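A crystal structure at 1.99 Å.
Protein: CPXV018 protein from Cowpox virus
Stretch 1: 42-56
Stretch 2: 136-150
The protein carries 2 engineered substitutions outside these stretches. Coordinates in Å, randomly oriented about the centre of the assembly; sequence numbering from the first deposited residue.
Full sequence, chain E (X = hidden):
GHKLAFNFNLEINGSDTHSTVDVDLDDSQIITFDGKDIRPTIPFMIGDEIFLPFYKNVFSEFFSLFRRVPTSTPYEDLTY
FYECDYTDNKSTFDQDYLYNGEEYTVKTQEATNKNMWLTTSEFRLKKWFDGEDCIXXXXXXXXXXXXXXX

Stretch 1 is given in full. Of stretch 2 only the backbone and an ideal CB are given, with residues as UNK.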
# COMPACT_ATOMS: atom_id res chain seq x y z
N ILE E 42 -25.01 7.03 7.45
CA ILE E 42 -25.16 8.47 7.46
C ILE E 42 -25.57 8.87 6.04
O ILE E 42 -25.10 8.26 5.08
CB ILE E 42 -23.86 9.18 7.90
CG1 ILE E 42 -24.11 10.64 8.25
CG2 ILE E 42 -22.78 9.05 6.83
CD1 ILE E 42 -24.93 10.84 9.50
N PRO E 43 -26.46 9.86 5.89
CA PRO E 43 -26.94 10.20 4.55
C PRO E 43 -25.85 10.51 3.52
O PRO E 43 -25.99 10.11 2.36
CB PRO E 43 -27.80 11.44 4.80
CG PRO E 43 -28.33 11.24 6.17
CD PRO E 43 -27.23 10.57 6.94
N PHE E 44 -24.78 11.20 3.91
CA PHE E 44 -23.80 11.64 2.92
C PHE E 44 -22.96 10.48 2.38
O PHE E 44 -22.20 10.67 1.43
CB PHE E 44 -22.89 12.75 3.50
CG PHE E 44 -21.82 12.26 4.45
CD1 PHE E 44 -20.64 11.72 3.98
CD2 PHE E 44 -21.98 12.41 5.82
CE1 PHE E 44 -19.66 11.29 4.85
CE2 PHE E 44 -20.99 11.98 6.69
CZ PHE E 44 -19.83 11.42 6.21
N MET E 45 -23.12 9.29 2.95
CA MET E 45 -22.41 8.11 2.47
C MET E 45 -23.25 7.26 1.51
O MET E 45 -22.74 6.34 0.88
CB MET E 45 -21.96 7.24 3.65
CG MET E 45 -20.77 7.81 4.42
SD MET E 45 -19.33 8.15 3.38
CE MET E 45 -19.06 6.57 2.60
N ILE E 46 -24.53 7.58 1.40
CA ILE E 46 -25.40 6.85 0.49
C ILE E 46 -24.98 7.07 -0.95
O ILE E 46 -24.79 8.21 -1.38
CB ILE E 46 -26.88 7.25 0.69
CG1 ILE E 46 -27.38 6.69 2.02
CG2 ILE E 46 -27.75 6.74 -0.46
CD1 ILE E 46 -28.77 7.14 2.42
N GLY E 47 -24.82 5.97 -1.69
CA GLY E 47 -24.44 6.04 -3.08
C GLY E 47 -22.94 6.12 -3.31
O GLY E 47 -22.48 6.13 -4.46
N ASP E 48 -22.16 6.17 -2.23
CA ASP E 48 -20.71 6.22 -2.35
C ASP E 48 -20.19 4.99 -3.09
O ASP E 48 -20.57 3.86 -2.76
CB ASP E 48 -20.06 6.33 -0.98
CG ASP E 48 -18.56 6.11 -1.03
OD1 ASP E 48 -17.84 6.97 -1.58
OD2 ASP E 48 -18.10 5.06 -0.52
N GLU E 49 -19.33 5.20 -4.07
CA GLU E 49 -18.80 4.11 -4.90
C GLU E 49 -17.28 3.99 -4.78
O GLU E 49 -16.65 3.26 -5.53
CB GLU E 49 -19.21 4.31 -6.37
CG GLU E 49 -18.81 5.66 -6.95
CD GLU E 49 -19.27 5.86 -8.39
OE1 GLU E 49 -19.29 7.02 -8.84
OE2 GLU E 49 -19.61 4.86 -9.06
N ILE E 50 -16.71 4.72 -3.82
CA ILE E 50 -15.25 4.76 -3.65
C ILE E 50 -14.81 4.09 -2.35
O ILE E 50 -13.98 3.18 -2.35
CB ILE E 50 -14.75 6.21 -3.66
CG1 ILE E 50 -15.05 6.86 -5.01
CG2 ILE E 50 -13.25 6.26 -3.38
CD1 ILE E 50 -14.98 8.36 -4.99
N PHE E 51 -15.35 4.55 -1.23
CA PHE E 51 -14.88 4.10 0.07
C PHE E 51 -15.55 2.80 0.52
O PHE E 51 -14.88 1.91 1.04
CB PHE E 51 -15.09 5.21 1.10
CG PHE E 51 -14.32 6.45 0.77
CD1 PHE E 51 -12.99 6.57 1.16
CD2 PHE E 51 -14.90 7.47 0.04
CE1 PHE E 51 -12.27 7.71 0.84
CE2 PHE E 51 -14.18 8.61 -0.28
CZ PHE E 51 -12.87 8.73 0.12
N LEU E 52 -16.86 2.68 0.30
CA LEU E 52 -17.58 1.47 0.70
C LEU E 52 -16.98 0.21 0.07
O LEU E 52 -16.69 -0.76 0.79
CB LEU E 52 -19.07 1.58 0.35
CG LEU E 52 -19.90 2.61 1.12
CD1 LEU E 52 -21.34 2.60 0.62
CD2 LEU E 52 -19.85 2.37 2.63
N PRO E 53 -16.78 0.19 -1.26
CA PRO E 53 -16.24 -1.04 -1.85
C PRO E 53 -14.80 -1.31 -1.42
O PRO E 53 -14.42 -2.47 -1.28
CB PRO E 53 -16.32 -0.78 -3.36
CG PRO E 53 -16.39 0.69 -3.49
CD PRO E 53 -17.10 1.20 -2.28
N PHE E 54 -14.03 -0.25 -1.20
CA PHE E 54 -12.66 -0.38 -0.73
C PHE E 54 -12.63 -0.99 0.67
O PHE E 54 -11.92 -1.96 0.92
CB PHE E 54 -11.96 0.98 -0.74
CG PHE E 54 -10.54 0.95 -0.26
CD1 PHE E 54 -9.51 0.57 -1.11
CD2 PHE E 54 -10.22 1.33 1.03
CE1 PHE E 54 -8.20 0.55 -0.67
CE2 PHE E 54 -8.91 1.31 1.48
CZ PHE E 54 -7.90 0.92 0.62
N TYR E 55 -13.43 -0.43 1.57
CA TYR E 55 -13.47 -0.91 2.95
C TYR E 55 -14.04 -2.33 3.02
O TYR E 55 -13.61 -3.12 3.86
CB TYR E 55 -14.31 0.02 3.83
CG TYR E 55 -13.69 1.39 4.07
CD1 TYR E 55 -12.31 1.57 4.09
CD2 TYR E 55 -14.50 2.51 4.27
CE1 TYR E 55 -11.75 2.83 4.31
CE2 TYR E 55 -13.95 3.76 4.49
CZ TYR E 55 -12.58 3.91 4.50
OH TYR E 55 -12.05 5.16 4.71
N LYS E 56 -15.00 -2.65 2.16
CA LYS E 56 -15.57 -4.00 2.17
C LYS E 56 -14.46 -5.02 1.95
O LYS E 56 -14.43 -6.06 2.60
CB LYS E 56 -16.66 -4.14 1.10
CG LYS E 56 -17.37 -5.49 1.15
CD LYS E 56 -18.50 -5.56 0.13
CE LYS E 56 -19.26 -6.88 0.22
NZ LYS E 56 -20.42 -6.92 -0.72
N UNK E 136 -5.86 10.78 4.20
CA UNK E 136 -6.40 11.26 2.93
C UNK E 136 -7.88 10.88 2.80
O UNK E 136 -8.67 11.65 2.26
CB UNK E 136 -5.60 10.69 1.76
N UNK E 137 -8.24 9.69 3.28
CA UNK E 137 -9.65 9.30 3.33
C UNK E 137 -10.42 10.23 4.26
O UNK E 137 -11.52 10.68 3.94
CB UNK E 137 -9.79 7.85 3.79
N UNK E 138 -9.83 10.51 5.42
CA UNK E 138 -10.44 11.40 6.40
C UNK E 138 -10.77 12.76 5.79
O UNK E 138 -11.88 13.25 5.91
CB UNK E 138 -9.51 11.58 7.60
N UNK E 139 -9.79 13.36 5.12
CA UNK E 139 -9.99 14.66 4.50
C UNK E 139 -11.05 14.59 3.39
O UNK E 139 -11.86 15.50 3.25
CB UNK E 139 -8.67 15.18 3.94
N UNK E 140 -11.04 13.51 2.63
CA UNK E 140 -12.03 13.34 1.57
C UNK E 140 -13.43 13.15 2.15
O UNK E 140 -14.42 13.61 1.59
CB UNK E 140 -11.66 12.15 0.68
N UNK E 141 -13.52 12.46 3.29
CA UNK E 141 -14.81 12.20 3.92
C UNK E 141 -15.35 13.45 4.61
O UNK E 141 -16.56 13.68 4.63
CB UNK E 141 -14.69 11.05 4.93
N UNK E 142 -14.46 14.25 5.18
CA UNK E 142 -14.86 15.53 5.75
C UNK E 142 -15.47 16.39 4.65
O UNK E 142 -16.44 17.10 4.88
CB UNK E 142 -13.67 16.24 6.40
N UNK E 143 -14.91 16.30 3.45
CA UNK E 143 -15.41 17.06 2.31
C UNK E 143 -16.84 16.67 1.96
O UNK E 143 -17.70 17.54 1.80
CB UNK E 143 -14.50 16.85 1.10
N UNK E 144 -17.10 15.37 1.85
CA UNK E 144 -18.45 14.89 1.58
C UNK E 144 -19.42 15.36 2.65
O UNK E 144 -20.50 15.86 2.36
CB UNK E 144 -18.47 13.36 1.49
N UNK E 145 -19.00 15.20 3.90
CA UNK E 145 -19.84 15.51 5.05
C UNK E 145 -20.21 16.99 5.08
O UNK E 145 -21.34 17.36 5.41
CB UNK E 145 -19.13 15.12 6.35
N UNK E 146 -19.25 17.85 4.74
CA UNK E 146 -19.48 19.29 4.77
C UNK E 146 -20.32 19.74 3.57
O UNK E 146 -21.01 20.76 3.65
CB UNK E 146 -18.15 20.04 4.79
N UNK E 147 -20.28 18.99 2.48
CA UNK E 147 -21.07 19.30 1.30
C UNK E 147 -22.41 18.56 1.28
O UNK E 147 -23.11 18.55 0.27
CB UNK E 147 -20.27 18.96 0.04
N UNK E 148 -22.77 17.95 2.41
CA UNK E 148 -24.01 17.18 2.49
C UNK E 148 -25.24 18.08 2.42
O UNK E 148 -25.39 19.00 3.21
CB UNK E 148 -24.04 16.36 3.78
N UNK E 149 -26.13 17.79 1.47
CA UNK E 149 -27.35 18.57 1.29
C UNK E 149 -28.38 18.30 2.38
O UNK E 149 -29.40 18.99 2.47
CB UNK E 149 -27.96 18.27 -0.08
N UNK E 150 -28.11 17.30 3.22
CA UNK E 150 -28.99 16.97 4.33
C UNK E 150 -28.81 17.96 5.48
O UNK E 150 -29.61 18.87 5.67
CB UNK E 150 -28.73 15.54 4.81

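Position 136 has nothing of stretch 1 within 5.5 Å of its CB, so many residues would suit. It is Met136, whose end leads away.

Position 137 points toward stretch 1. Its CB lies 3.6 Å from Tyr55 OH and 3.9 Å from Phe51 CE1, with Phe54 beyond. A flat side chain with a polar atom for the hydroxyl would suit: His, Asn or Gln. The residue is His137. Its ND1 hydrogen-bonds Tyr55 OH at 2.9 Å, and either could be the donor. The edge of Phe51 meets the face of its ring, and its own edge is turned toward the face of Phe54, offset.

Positions 138 and 139 do not face stretch 1, which sets no limit on them. They are Leu138 and Arg139.

At position 140 the CB is 3.7 Å from Phe51 CZ. A small residue such as Ala or Ser packs there without reaching further; a larger one would have to turn aside. Ser140 turns its OG back to Met136 O, 2.8 Å away, and leaves its CB against the ring.

Position 141 points sideways, with its CB 5.0 Å from Phe44 CE1. Phe51 and Met45 offer an apolar surface within reach of Leu, Ile or Met. Leu141 packs against it: CD2 lies over the face of Phe51, 4.1 Å from the ring centroid, and 3.7 Å from Met45 SD.

Position 142 points away and 143 is out of reach, so stretch 1 leaves both open. They are Val142 and Arg143, which leans toward position 147.

Position 144 points toward stretch 1, its CB 3.7 Å from Phe44 CD1. Asp48 offers a carboxylate further out, so a long basic chain, Lys or Arg, fits well. Lys144 passes Phe44, and its NZ makes a salt bridge with Asp48 OD1 at 3.3 Å, a weak hydrogen bond. NZ also donates to water 2, which donates to Ile46 O.

At position 145 the CB sits over a face of the Phe44 ring. Apolar residues or an aliphatic stem would suit. Met145 places CB 3.8 Å from the centroid of the Phe44 ring; its end leads away.

Position 146 points away and 147 sideways into open space, so polar residues suit. They are Glu146 and Asp147, the first to leave helical angles. Asp147 OD2 forms a salt bridge with Arg143 NE at 2.7 Å.

Position 148 has its CB 3.8 Å from Phe44 CB, with Phe44 N nearby as a possible donor. A small polar residue suits. Ser148 OG shares water 1 with Phe44 N, whose bond is weak.

Position 149 is out of reach, open to any residue, and is Lys149. Position 150 points toward Pro43, suiting apolar or long chains; the guanidinium of Arg150 lays one face against Pro43 CG, 3.5 Å from NH1.

Stretch 2 (136-150) MHLRSLVRKMEDSKR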
# COMPACT_ATOMS: atom_id res chain seq x y z
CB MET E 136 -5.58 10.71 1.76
CG MET E 136 -4.16 11.26 1.73
SD MET E 136 -4.11 13.05 1.46
CE MET E 136 -4.46 13.12 -0.29
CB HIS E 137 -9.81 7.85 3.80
CG HIS E 137 -9.43 6.83 2.77
ND1 HIS E 137 -10.03 5.59 2.71
CD2 HIS E 137 -8.52 6.87 1.78
CE1 HIS E 137 -9.50 4.90 1.71
NE2 HIS E 137 -8.58 5.65 1.13
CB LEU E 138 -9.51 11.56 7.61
CG LEU E 138 -9.85 12.67 8.61
CD1 LEU E 138 -11.27 12.53 9.15
CD2 LEU E 138 -8.84 12.67 9.75
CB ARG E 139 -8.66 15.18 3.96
CG ARG E 139 -7.66 15.52 5.06
CD ARG E 139 -6.31 15.92 4.50
NE ARG E 139 -6.38 17.17 3.75
CZ ARG E 139 -5.45 17.58 2.89
NH1 ARG E 139 -4.37 16.84 2.68
NH2 ARG E 139 -5.60 18.73 2.25
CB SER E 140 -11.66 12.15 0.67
OG SER E 140 -10.35 12.30 0.16
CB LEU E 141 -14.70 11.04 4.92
CG LEU E 141 -14.50 9.66 4.30
CD1 LEU E 141 -14.10 8.66 5.38
CD2 LEU E 141 -15.75 9.18 3.56
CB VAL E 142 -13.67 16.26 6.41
CG1 VAL E 142 -14.02 17.71 6.73
CG2 VAL E 142 -13.24 15.53 7.68
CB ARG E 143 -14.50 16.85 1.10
CG ARG E 143 -14.99 17.49 -0.19
CD ARG E 143 -15.10 19.00 -0.07
NE ARG E 143 -15.54 19.61 -1.33
CZ ARG E 143 -14.73 19.91 -2.34
NH1 ARG E 143 -13.42 19.68 -2.25
NH2 ARG E 143 -15.22 20.46 -3.44
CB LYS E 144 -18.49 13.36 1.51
CG LYS E 144 -17.65 12.74 0.41
CD LYS E 144 -17.95 11.26 0.27
CE LYS E 144 -19.27 11.02 -0.45
NZ LYS E 144 -19.58 9.57 -0.59
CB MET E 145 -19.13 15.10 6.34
CG MET E 145 -19.89 15.43 7.62
SD MET E 145 -19.41 17.03 8.30
CE MET E 145 -17.73 16.70 8.83
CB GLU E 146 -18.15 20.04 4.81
CG GLU E 146 -17.44 19.93 6.15
CD GLU E 146 -16.14 20.72 6.21
OE1 GLU E 146 -15.67 21.16 5.14
OE2 GLU E 146 -15.60 20.89 7.32
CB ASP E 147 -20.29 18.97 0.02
CG ASP E 147 -19.04 19.81 -0.14
OD1 ASP E 147 -18.88 20.79 0.62
OD2 ASP E 147 -18.23 19.50 -1.03
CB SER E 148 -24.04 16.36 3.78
OG SER E 148 -25.24 15.61 3.88
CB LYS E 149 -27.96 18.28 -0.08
CG LYS E 149 -27.32 19.05 -1.22
CD LYS E 149 -27.87 18.62 -2.57
CE LYS E 149 -27.48 19.59 -3.67
NZ LYS E 149 -26.01 19.83 -3.72
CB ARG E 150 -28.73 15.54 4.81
CG ARG E 150 -29.69 15.02 5.87
CD ARG E 150 -31.03 14.59 5.28
NE ARG E 150 -31.73 13.67 6.18
CZ ARG E 150 -31.92 12.37 5.96
NH1 ARG E 150 -31.49 11.79 4.85
NH2 ARG E 150 -32.57 11.65 6.86
O HOH W 1 -25.42 13.48 6.15
O HOH W 2 -22.12 9.26 -1.69
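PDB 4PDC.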